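Local atomic coordinates of tRNA-splicing endonuclease (Sulfolobus tokodaii, PDB entry 2CV8), a protein that probably cleaves precursor tRNA at the 5'- and 3'-splice sites to release the intron, leaving 2',3'-cyclic phosphate and 5'-hydroxyl ends. Residues Arg88-Leu97 with Gly161-Tyr172; Lys109-Tyr117 with Ala126-Asp134. One frame throughout, in Å; residues are numbered along the deposited sequence.

Contact 1. Residues Arg88-Leu97 with Gly161-Tyr172; sequences RILYSVYEDL and GIVNLTNGKIRY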
loop_
_atom_site.group_PDB
_atom_site.type_symbol
_atom_site.label_atom_id
_atom_site.label_comp_id
_atom_site.label_asym_id
_atom_site.label_seq_id
_atom_site.Cartn_x
_atom_site.Cartn_y
_atom_site.Cartn_z
ATOM N N ARG B 88 2.130 19.924 1.957
ATOM C CA ARG B 88 3.539 19.572 1.830
ATOM C C ARG B 88 3.770 18.264 1.082
ATOM O O ARG B 88 4.560 18.222 0.130
ATOM C CB ARG B 88 4.218 19.486 3.200
ATOM C CG ARG B 88 4.477 20.824 3.865
ATOM C CD ARG B 88 5.614 20.712 4.871
ATOM N NE ARG B 88 5.831 21.962 5.590
ATOM C CZ ARG B 88 5.062 22.395 6.585
ATOM N NH1 ARG B 88 4.024 21.671 6.986
ATOM N NH2 ARG B 88 5.325 23.557 7.170
ATOM N N ILE B 89 3.089 17.198 1.488
ATOM C CA ILE B 89 3.316 15.936 0.813
ATOM C C ILE B 89 2.708 15.933 -0.569
ATOM O O ILE B 89 3.256 15.300 -1.481
ATOM C CB ILE B 89 2.784 14.735 1.623
ATOM C CG1 ILE B 89 1.278 14.824 1.799
ATOM C CG2 ILE B 89 3.454 14.701 2.970
ATOM C CD1 ILE B 89 0.682 13.576 2.414
ATOM N N LEU B 90 1.591 16.648 -0.733
ATOM C CA LEU B 90 0.918 16.722 -2.033
ATOM C C LEU B 90 1.727 17.506 -3.062
ATOM O O LEU B 90 1.809 17.113 -4.225
ATOM C CB LEU B 90 -0.469 17.352 -1.895
ATOM C CG LEU B 90 -1.549 16.481 -1.243
ATOM C CD1 LEU B 90 -2.800 17.292 -1.068
ATOM C CD2 LEU B 90 -1.816 15.242 -2.078
ATOM N N TYR B 91 2.326 18.614 -2.638
ATOM C CA TYR B 91 3.127 19.403 -3.558
ATOM C C TYR B 91 4.422 18.655 -3.886
ATOM O O TYR B 91 4.934 18.728 -5.004
ATOM C CB TYR B 91 3.463 20.780 -2.973
ATOM C CG TYR B 91 4.344 21.589 -3.899
ATOM C CD1 TYR B 91 3.819 22.194 -5.047
ATOM C CD2 TYR B 91 5.723 21.670 -3.686
ATOM C CE1 TYR B 91 4.648 22.856 -5.961
ATOM C CE2 TYR B 91 6.555 22.319 -4.593
ATOM C CZ TYR B 91 6.012 22.912 -5.727
ATOM O OH TYR B 91 6.841 23.553 -6.621
ATOM N N SER B 92 4.950 17.933 -2.909
ATOM C CA SER B 92 6.179 17.180 -3.126
ATOM C C SER B 92 6.010 16.153 -4.231
ATOM O O SER B 92 6.879 16.033 -5.099
ATOM C CB SER B 92 6.630 16.493 -1.832
ATOM O OG SER B 92 7.054 17.458 -0.880
ATOM N N VAL B 93 4.898 15.418 -4.213
ATOM C CA VAL B 93 4.665 14.424 -5.257
ATOM C C VAL B 93 4.274 15.128 -6.561
ATOM O O VAL B 93 4.736 14.747 -7.641
ATOM C CB VAL B 93 3.539 13.408 -4.890
ATOM C CG1 VAL B 93 3.419 12.348 -5.987
ATOM C CG2 VAL B 93 3.837 12.726 -3.571
ATOM N N TYR B 94 3.430 16.153 -6.471
ATOM C CA TYR B 94 3.027 16.862 -7.678
ATOM C C TYR B 94 4.256 17.318 -8.439
ATOM O O TYR B 94 4.435 16.994 -9.618
ATOM C CB TYR B 94 2.196 18.101 -7.363
ATOM C CG TYR B 94 1.729 18.798 -8.625
ATOM C CD1 TYR B 94 0.574 18.396 -9.277
ATOM C CD2 TYR B 94 2.480 19.810 -9.193
ATOM C CE1 TYR B 94 0.177 18.985 -10.466
ATOM C CE2 TYR B 94 2.101 20.405 -10.390
ATOM C CZ TYR B 94 0.950 19.986 -11.023
ATOM O OH TYR B 94 0.610 20.539 -12.230
ATOM N N GLU B 95 5.092 18.081 -7.741
ATOM C CA GLU B 95 6.317 18.634 -8.300
ATOM C C GLU B 95 7.254 17.567 -8.857
ATOM O O GLU B 95 7.678 17.646 -10.010
ATOM C CB GLU B 95 7.043 19.437 -7.229
ATOM C CG GLU B 95 8.311 20.086 -7.706
ATOM C CD GLU B 95 9.079 20.699 -6.564
ATOM O OE1 GLU B 95 9.501 19.931 -5.667
ATOM O OE2 GLU B 95 9.254 21.940 -6.562
ATOM N N ASP B 96 7.579 16.578 -8.027
ATOM C CA ASP B 96 8.476 15.501 -8.417
ATOM C C ASP B 96 7.987 14.819 -9.681
ATOM O O ASP B 96 8.752 14.598 -10.617
ATOM C CB ASP B 96 8.584 14.487 -7.280
ATOM C CG ASP B 96 9.574 13.352 -7.575
ATOM O OD1 ASP B 96 9.128 12.239 -7.935
ATOM O OD2 ASP B 96 10.797 13.573 -7.433
ATOM N N LEU B 97 6.705 14.491 -9.713
ATOM C CA LEU B 97 6.152 13.835 -10.873
ATOM C C LEU B 97 6.127 14.769 -12.063
ATOM O O LEU B 97 6.436 14.374 -13.190
ATOM C CB LEU B 97 4.746 13.326 -10.574
ATOM C CG LEU B 97 4.700 12.085 -9.676
ATOM C CD1 LEU B 97 3.281 11.541 -9.620
ATOM C CD2 LEU B 97 5.640 11.023 -10.225
ATOM N N GLY B 161 2.812 7.584 -2.952
ATOM C CA GLY B 161 3.951 8.472 -3.086
ATOM C C GLY B 161 4.406 8.888 -1.703
ATOM O O GLY B 161 3.902 9.866 -1.147
ATOM N N ILE B 162 5.363 8.152 -1.145
ATOM C CA ILE B 162 5.861 8.447 0.193
ATOM C C ILE B 162 6.989 9.474 0.192
ATOM O O ILE B 162 8.085 9.221 -0.311
ATOM C CB ILE B 162 6.291 7.154 0.882
ATOM C CG1 ILE B 162 5.068 6.237 1.004
ATOM C CG2 ILE B 162 6.881 7.459 2.241
ATOM C CD1 ILE B 162 5.306 4.954 1.765
ATOM N N VAL B 163 6.694 10.630 0.785
ATOM C CA VAL B 163 7.603 11.761 0.837
ATOM C C VAL B 163 8.289 11.994 2.170
ATOM O O VAL B 163 7.672 11.886 3.227
ATOM C CB VAL B 163 6.842 13.068 0.474
ATOM C CG1 VAL B 163 7.786 14.258 0.471
ATOM C CG2 VAL B 163 6.177 12.919 -0.881
ATOM N N ASN B 164 9.577 12.316 2.107
ATOM C CA ASN B 164 10.348 12.654 3.295
ATOM C C ASN B 164 10.425 14.185 3.258
ATOM O O ASN B 164 11.083 14.760 2.389
ATOM C CB ASN B 164 11.757 12.070 3.216
ATOM C CG ASN B 164 12.669 12.592 4.314
ATOM O OD1 ASN B 164 13.863 12.315 4.319
ATOM N ND2 ASN B 164 12.108 13.349 5.249
ATOM N N LEU B 165 9.755 14.852 4.186
ATOM C CA LEU B 165 9.773 16.303 4.175
ATOM C C LEU B 165 11.135 16.900 4.490
ATOM O O LEU B 165 11.361 18.092 4.256
ATOM C CB LEU B 165 8.720 16.870 5.132
ATOM C CG LEU B 165 7.260 16.727 4.689
ATOM C CD1 LEU B 165 7.106 17.156 3.219
ATOM C CD2 LEU B 165 6.821 15.288 4.863
ATOM N N THR B 166 12.047 16.082 5.006
ATOM C CA THR B 166 13.374 16.580 5.334
ATOM C C THR B 166 14.264 16.687 4.096
ATOM O O THR B 166 14.576 17.793 3.651
ATOM C CB THR B 166 14.055 15.696 6.396
ATOM O OG1 THR B 166 13.260 15.681 7.589
ATOM C CG2 THR B 166 15.431 16.249 6.734
ATOM N N ASN B 167 14.661 15.549 3.529
ATOM C CA ASN B 167 15.516 15.568 2.344
ATOM C C ASN B 167 14.756 15.768 1.033
ATOM O O ASN B 167 15.367 15.976 -0.020
ATOM C CB ASN B 167 16.342 14.281 2.254
ATOM C CG ASN B 167 15.485 13.044 2.172
ATOM O OD1 ASN B 167 14.455 13.043 1.510
ATOM N ND2 ASN B 167 15.914 11.973 2.832
ATOM N N GLY B 168 13.428 15.704 1.099
ATOM C CA GLY B 168 12.613 15.875 -0.093
ATOM C C GLY B 168 12.605 14.678 -1.037
ATOM O O GLY B 168 12.027 14.745 -2.122
ATOM N N LYS B 169 13.249 13.585 -0.638
ATOM C CA LYS B 169 13.302 12.387 -1.468
ATOM C C LYS B 169 11.948 11.693 -1.473
ATOM O O LYS B 169 11.149 11.872 -0.556
ATOM C CB LYS B 169 14.399 11.443 -0.964
ATOM C CG LYS B 169 15.802 11.844 -1.410
ATOM C CD LYS B 169 16.858 10.899 -0.858
ATOM C CE LYS B 169 18.103 10.862 -1.743
ATOM N NZ LYS B 169 18.686 12.211 -1.975
ATOM N N ILE B 170 11.687 10.903 -2.511
ATOM C CA ILE B 170 10.406 10.216 -2.635
ATOM C C ILE B 170 10.511 8.732 -2.965
ATOM O O ILE B 170 11.245 8.335 -3.864
ATOM C CB ILE B 170 9.540 10.883 -3.728
ATOM C CG1 ILE B 170 9.430 12.387 -3.451
ATOM C CG2 ILE B 170 8.155 10.217 -3.784
ATOM C CD1 ILE B 170 8.662 13.122 -4.477
ATOM N N ARG B 171 9.762 7.914 -2.234
ATOM C CA ARG B 171 9.754 6.475 -2.462
ATOM C C ARG B 171 8.374 6.109 -2.982
ATOM O O ARG B 171 7.356 6.381 -2.338
ATOM C CB ARG B 171 10.042 5.714 -1.162
ATOM C CG ARG B 171 11.498 5.729 -0.705
ATOM C CD ARG B 171 11.636 5.086 0.672
ATOM N NE ARG B 171 13.022 4.982 1.124
ATOM C CZ ARG B 171 13.921 4.138 0.622
ATOM N NH1 ARG B 171 13.589 3.308 -0.359
ATOM N NH2 ARG B 171 15.155 4.118 1.109
ATOM N N TYR B 172 8.335 5.515 -4.164
ATOM C CA TYR B 172 7.066 5.112 -4.745
ATOM C C TYR B 172 6.839 3.626 -4.541
ATOM O O TYR B 172 7.708 2.823 -4.851
ATOM C CB TYR B 172 7.028 5.447 -6.236
ATOM C CG TYR B 172 6.902 6.929 -6.503
ATOM C CD1 TYR B 172 8.004 7.681 -6.907
ATOM C CD2 TYR B 172 5.688 7.588 -6.327
ATOM C CE1 TYR B 172 7.895 9.052 -7.129
ATOM C CE2 TYR B 172 5.572 8.956 -6.535
ATOM C CZ TYR B 172 6.677 9.684 -6.934
ATOM O OH TYR B 172 6.581 11.049 -7.099
#

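Contact 2. Residues Lys109-Tyr117 with Ala126-Asp134; sequences KYGADFAVY and APYLVIALD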
loop_
_atom_site.group_PDB
_atom_site.type_symbol
_atom_site.label_atom_id
_atom_site.label_comp_id
_atom_site.label_asym_id
_atom_site.label_seq_id
_atom_site.Cartn_x
_atom_site.Cartn_y
_atom_site.Cartn_z
ATOM N N LYS B 109 -11.708 11.958 -8.684
ATOM C CA LYS B 109 -12.790 11.220 -9.343
ATOM C C LYS B 109 -12.545 9.728 -9.140
ATOM O O LYS B 109 -13.477 8.937 -9.043
ATOM C CB LYS B 109 -12.806 11.487 -10.854
ATOM C CG LYS B 109 -12.970 12.940 -11.276
ATOM C CD LYS B 109 -12.730 13.096 -12.777
ATOM C CE LYS B 109 -12.720 14.566 -13.192
ATOM N NZ LYS B 109 -12.271 14.759 -14.606
ATOM N N TYR B 110 -11.272 9.356 -9.076
ATOM C CA TYR B 110 -10.891 7.962 -8.923
ATOM C C TYR B 110 -10.559 7.585 -7.492
ATOM O O TYR B 110 -10.155 6.456 -7.227
ATOM C CB TYR B 110 -9.696 7.649 -9.824
ATOM C CG TYR B 110 -9.858 8.167 -11.233
ATOM C CD1 TYR B 110 -9.486 9.471 -11.569
ATOM C CD2 TYR B 110 -10.405 7.362 -12.228
ATOM C CE1 TYR B 110 -9.654 9.958 -12.868
ATOM C CE2 TYR B 110 -10.580 7.837 -13.528
ATOM C CZ TYR B 110 -10.202 9.132 -13.840
ATOM O OH TYR B 110 -10.374 9.591 -15.124
ATOM N N GLY B 111 -10.726 8.524 -6.568
ATOM C CA GLY B 111 -10.433 8.227 -5.176
ATOM C C GLY B 111 -8.944 8.154 -4.891
ATOM O O GLY B 111 -8.460 7.229 -4.239
ATOM N N ALA B 112 -8.216 9.140 -5.395
ATOM C CA ALA B 112 -6.779 9.229 -5.205
ATOM C C ALA B 112 -6.408 10.701 -5.297
ATOM O O ALA B 112 -7.250 11.536 -5.631
ATOM C CB ALA B 112 -6.059 8.440 -6.281
ATOM N N ASP B 113 -5.155 11.025 -5.000
ATOM C CA ASP B 113 -4.712 12.409 -5.061
ATOM C C ASP B 113 -4.460 12.850 -6.491
ATOM O O ASP B 113 -4.927 13.904 -6.913
ATOM C CB ASP B 113 -3.441 12.603 -4.238
ATOM C CG ASP B 113 -3.673 12.396 -2.759
ATOM O OD1 ASP B 113 -4.636 13.000 -2.224
ATOM O OD2 ASP B 113 -2.890 11.637 -2.135
ATOM N N PHE B 114 -3.734 12.039 -7.245
ATOM C CA PHE B 114 -3.422 12.407 -8.614
ATOM C C PHE B 114 -3.721 11.351 -9.661
ATOM O O PHE B 114 -3.805 10.158 -9.363
ATOM C CB PHE B 114 -1.941 12.776 -8.720
ATOM C CG PHE B 114 -1.497 13.792 -7.716
ATOM C CD1 PHE B 114 -0.529 13.466 -6.763
ATOM C CD2 PHE B 114 -2.033 15.085 -7.725
ATOM C CE1 PHE B 114 -0.094 14.416 -5.824
ATOM C CE2 PHE B 114 -1.609 16.043 -6.797
ATOM C CZ PHE B 114 -0.641 15.708 -5.845
ATOM N N ALA B 115 -3.883 11.823 -10.896
ATOM C CA ALA B 115 -4.103 10.971 -12.059
ATOM C C ALA B 115 -2.917 11.328 -12.955
ATOM O O ALA B 115 -2.941 12.325 -13.669
ATOM C CB ALA B 115 -5.397 11.314 -12.735
ATOM N N VAL B 116 -1.867 10.521 -12.889
ATOM C CA VAL B 116 -0.661 10.769 -13.657
ATOM C C VAL B 116 -0.706 10.151 -15.052
ATOM O O VAL B 116 -1.080 8.988 -15.215
ATOM C CB VAL B 116 0.564 10.241 -12.897
ATOM C CG1 VAL B 116 1.827 10.699 -13.561
ATOM C CG2 VAL B 116 0.521 10.727 -11.459
ATOM N N TYR B 117 -0.315 10.944 -16.049
ATOM C CA TYR B 117 -0.301 10.520 -17.456
ATOM C C TYR B 117 1.061 10.638 -18.150
ATOM O O TYR B 117 1.817 11.580 -17.912
ATOM C CB TYR B 117 -1.249 11.383 -18.295
ATOM C CG TYR B 117 -2.709 11.296 -17.948
ATOM C CD1 TYR B 117 -3.210 11.874 -16.782
ATOM C CD2 TYR B 117 -3.595 10.633 -18.790
ATOM C CE1 TYR B 117 -4.562 11.790 -16.465
ATOM C CE2 TYR B 117 -4.943 10.542 -18.481
ATOM C CZ TYR B 117 -5.418 11.120 -17.315
ATOM O OH TYR B 117 -6.739 10.992 -16.985
ATOM N N ALA B 126 -2.854 5.413 -20.483
ATOM C CA ALA B 126 -3.799 5.227 -19.389
ATOM C C ALA B 126 -3.215 5.931 -18.168
ATOM O O ALA B 126 -2.001 5.978 -17.990
ATOM C CB ALA B 126 -4.006 3.748 -19.103
ATOM N N PRO B 127 -4.083 6.472 -17.302
ATOM C CA PRO B 127 -3.753 7.206 -16.078
ATOM C C PRO B 127 -3.314 6.377 -14.883
ATOM O O PRO B 127 -4.010 5.449 -14.478
ATOM C CB PRO B 127 -5.049 7.960 -15.760
ATOM C CG PRO B 127 -5.921 7.776 -16.986
ATOM C CD PRO B 127 -5.536 6.437 -17.500
ATOM N N TYR B 128 -2.163 6.719 -14.316
ATOM C CA TYR B 128 -1.684 6.029 -13.127
ATOM C C TYR B 128 -2.249 6.832 -11.970
ATOM O O TYR B 128 -2.203 8.054 -11.981
ATOM C CB TYR B 128 -0.152 6.015 -13.062
ATOM C CG TYR B 128 0.464 5.181 -14.150
ATOM C CD1 TYR B 128 0.919 5.761 -15.333
ATOM C CD2 TYR B 128 0.510 3.793 -14.037
ATOM C CE1 TYR B 128 1.400 4.975 -16.385
ATOM C CE2 TYR B 128 0.984 2.998 -15.080
ATOM C CZ TYR B 128 1.425 3.594 -16.252
ATOM O OH TYR B 128 1.878 2.810 -17.291
ATOM N N LEU B 129 -2.805 6.152 -10.984
ATOM C CA LEU B 129 -3.373 6.827 -9.829
ATOM C C LEU B 129 -2.364 6.840 -8.697
ATOM O O LEU B 129 -1.818 5.802 -8.324
ATOM C CB LEU B 129 -4.647 6.117 -9.388
ATOM C CG LEU B 129 -5.964 6.633 -9.966
ATOM C CD1 LEU B 129 -5.772 7.198 -11.361
ATOM C CD2 LEU B 129 -6.958 5.493 -9.967
ATOM N N VAL B 130 -2.113 8.020 -8.150
ATOM C CA VAL B 130 -1.148 8.143 -7.073
ATOM C C VAL B 130 -1.765 8.760 -5.834
ATOM O O VAL B 130 -2.590 9.672 -5.911
ATOM C CB VAL B 130 0.085 9.028 -7.488
ATOM C CG1 VAL B 130 1.123 9.038 -6.378
ATOM C CG2 VAL B 130 0.716 8.514 -8.776
ATOM N N ILE B 131 -1.351 8.249 -4.684
ATOM C CA ILE B 131 -1.808 8.761 -3.406
ATOM C C ILE B 131 -0.563 9.149 -2.637
ATOM O O ILE B 131 0.265 8.294 -2.322
ATOM C CB ILE B 131 -2.591 7.698 -2.630
ATOM C CG1 ILE B 131 -4.022 7.617 -3.185
ATOM C CG2 ILE B 131 -2.555 8.012 -1.147
ATOM C CD1 ILE B 131 -4.829 6.485 -2.644
ATOM N N ALA B 132 -0.426 10.444 -2.359
ATOM C CA ALA B 132 0.731 10.951 -1.633
ATOM C C ALA B 132 0.639 10.634 -0.142
ATOM O O ALA B 132 -0.433 10.719 0.463
ATOM C CB ALA B 132 0.861 12.449 -1.844
ATOM N N LEU B 133 1.776 10.276 0.445
ATOM C CA LEU B 133 1.820 9.936 1.851
ATOM C C LEU B 133 3.072 10.434 2.550
ATOM O O LEU B 133 4.128 10.602 1.939
ATOM C CB LEU B 133 1.715 8.419 2.013
ATOM C CG LEU B 133 0.585 7.934 2.912
ATOM C CD1 LEU B 133 -0.744 8.594 2.520
ATOM C CD2 LEU B 133 0.502 6.432 2.811
ATOM N N ASP B 134 2.923 10.673 3.846
ATOM C CA ASP B 134 4.003 11.130 4.700
ATOM C C ASP B 134 4.592 9.823 5.229
ATOM O O ASP B 134 3.906 9.030 5.868
ATOM C CB ASP B 134 3.400 12.023 5.787
ATOM C CG ASP B 134 4.338 12.280 6.943
ATOM O OD1 ASP B 134 5.575 12.139 6.799
ATOM O OD2 ASP B 134 3.813 12.645 8.016
#

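Contact 1. Residues Arg88-Leu97 with Gly161-Tyr172
The Y172 ring meets helix 88-97 with its hydroxyl end: D96 OD1 and V93 CG1 lie at its edge, near the ring plane, while L97 CD2 comes obliquely to within 3.7 Å of Y172 CZ. One face carries I170 CG2, two residues earlier on the same strand, 3.5 Å above the plane, offset toward the rim. Y172 OH donates to D96 OD1 over 2.9 Å, on the anti side of the carboxylate and 26° out of its plane; carboxylate and ring planes are 32° apart. D96 CG stands trans to its backbone N (chi1 -177°), which brings the carboxylate to this hydroxyl; OD1 also forms a salt bridge with K100. Toward the helix N-terminus the contact is apolar. V93 splits its branches, CG1 going to Y172 and CG2 to V163 CG2 at 3.6 Å. S92 rests its CB on V163 CG1, and its OG hydrogen-bonds to R88 O within the helix. At the turn between the strands, L165 places CD1 against R88 CB and CD2 3.9 Å from I89 CG2. Helix 87-99 lies across strands 157-163 and 170-178, V93 also touching F114 of strand 114-117 and A132 of strand 128-134, and Y172 pairing with a strand of the second subunit.

Contact 2. Residues Lys109-Tyr117 with Ala126-Asp134
F114 and V130 form a hydrogen-bonded pair in the antiparallel beta hairpin of strands 114-117 and 128-134, in the catalytic domain. F114 N and V130 O lie 2.9 Å apart in a nearly straight bond (170°), and V116 and Y128 form another hydrogen-bonded pair, linked by a bond in each direction. A classic beta bulge lies at the end away from the hairpin loop, where D113 and F114 both face V130, the bond from D113 N being weak. On one face of the sheet V116 CG2 packs on V130 CG2 at 3.5 Å; on the other, L129 lies beside A115 and sends CD2 to Y110 CB at 3.5 Å. At the loop end, Y117, a predicted active-site residue, lays its ring against P127, whose CB sits 3.9 Å from the ring centroid over one face, a CH-pi contact. An alanine in place of Y117 lacks the ring, which would probably leave P127 CB and CG without the surface they pack on and the predicted active site without its phenol. D113 can be followed outward: its CB lies near V130 O, and CG, trans to the carbonyl carbon (chi1 -66°), carries the carboxylate along strand 128-134, where OD2 passes I131 CA at 3.3 Å. OD2 also forms a salt bridge with R86, and through its anti lone pair it accepts from A132 N at 2.7 Å.

Contacts 1 and 2 lie 14 Å apart, centre to centre, in the catalytic C-terminal domain and share its five-stranded mixed sheet. Along the chain segment 88-97 comes first, then both strands of contact 2, and finally segment 161-172, so the hairpin is completed before the chain returns to the helix. G161 joins the two through probable backbone hydrogen bonds to I131 and L133, as strands 157-163 and 128-134 are neighbours. Helix 87-99 packs on the hairpin too, with L97 CD1 3.4 Å from V116 CG2 of strand 114-117. One helix spans the hairpin bearing predicted active-site Y117 and strand 170-178, outermost within the chain, through which the sheet continues into the second subunit; contact 2 also touches that subunit.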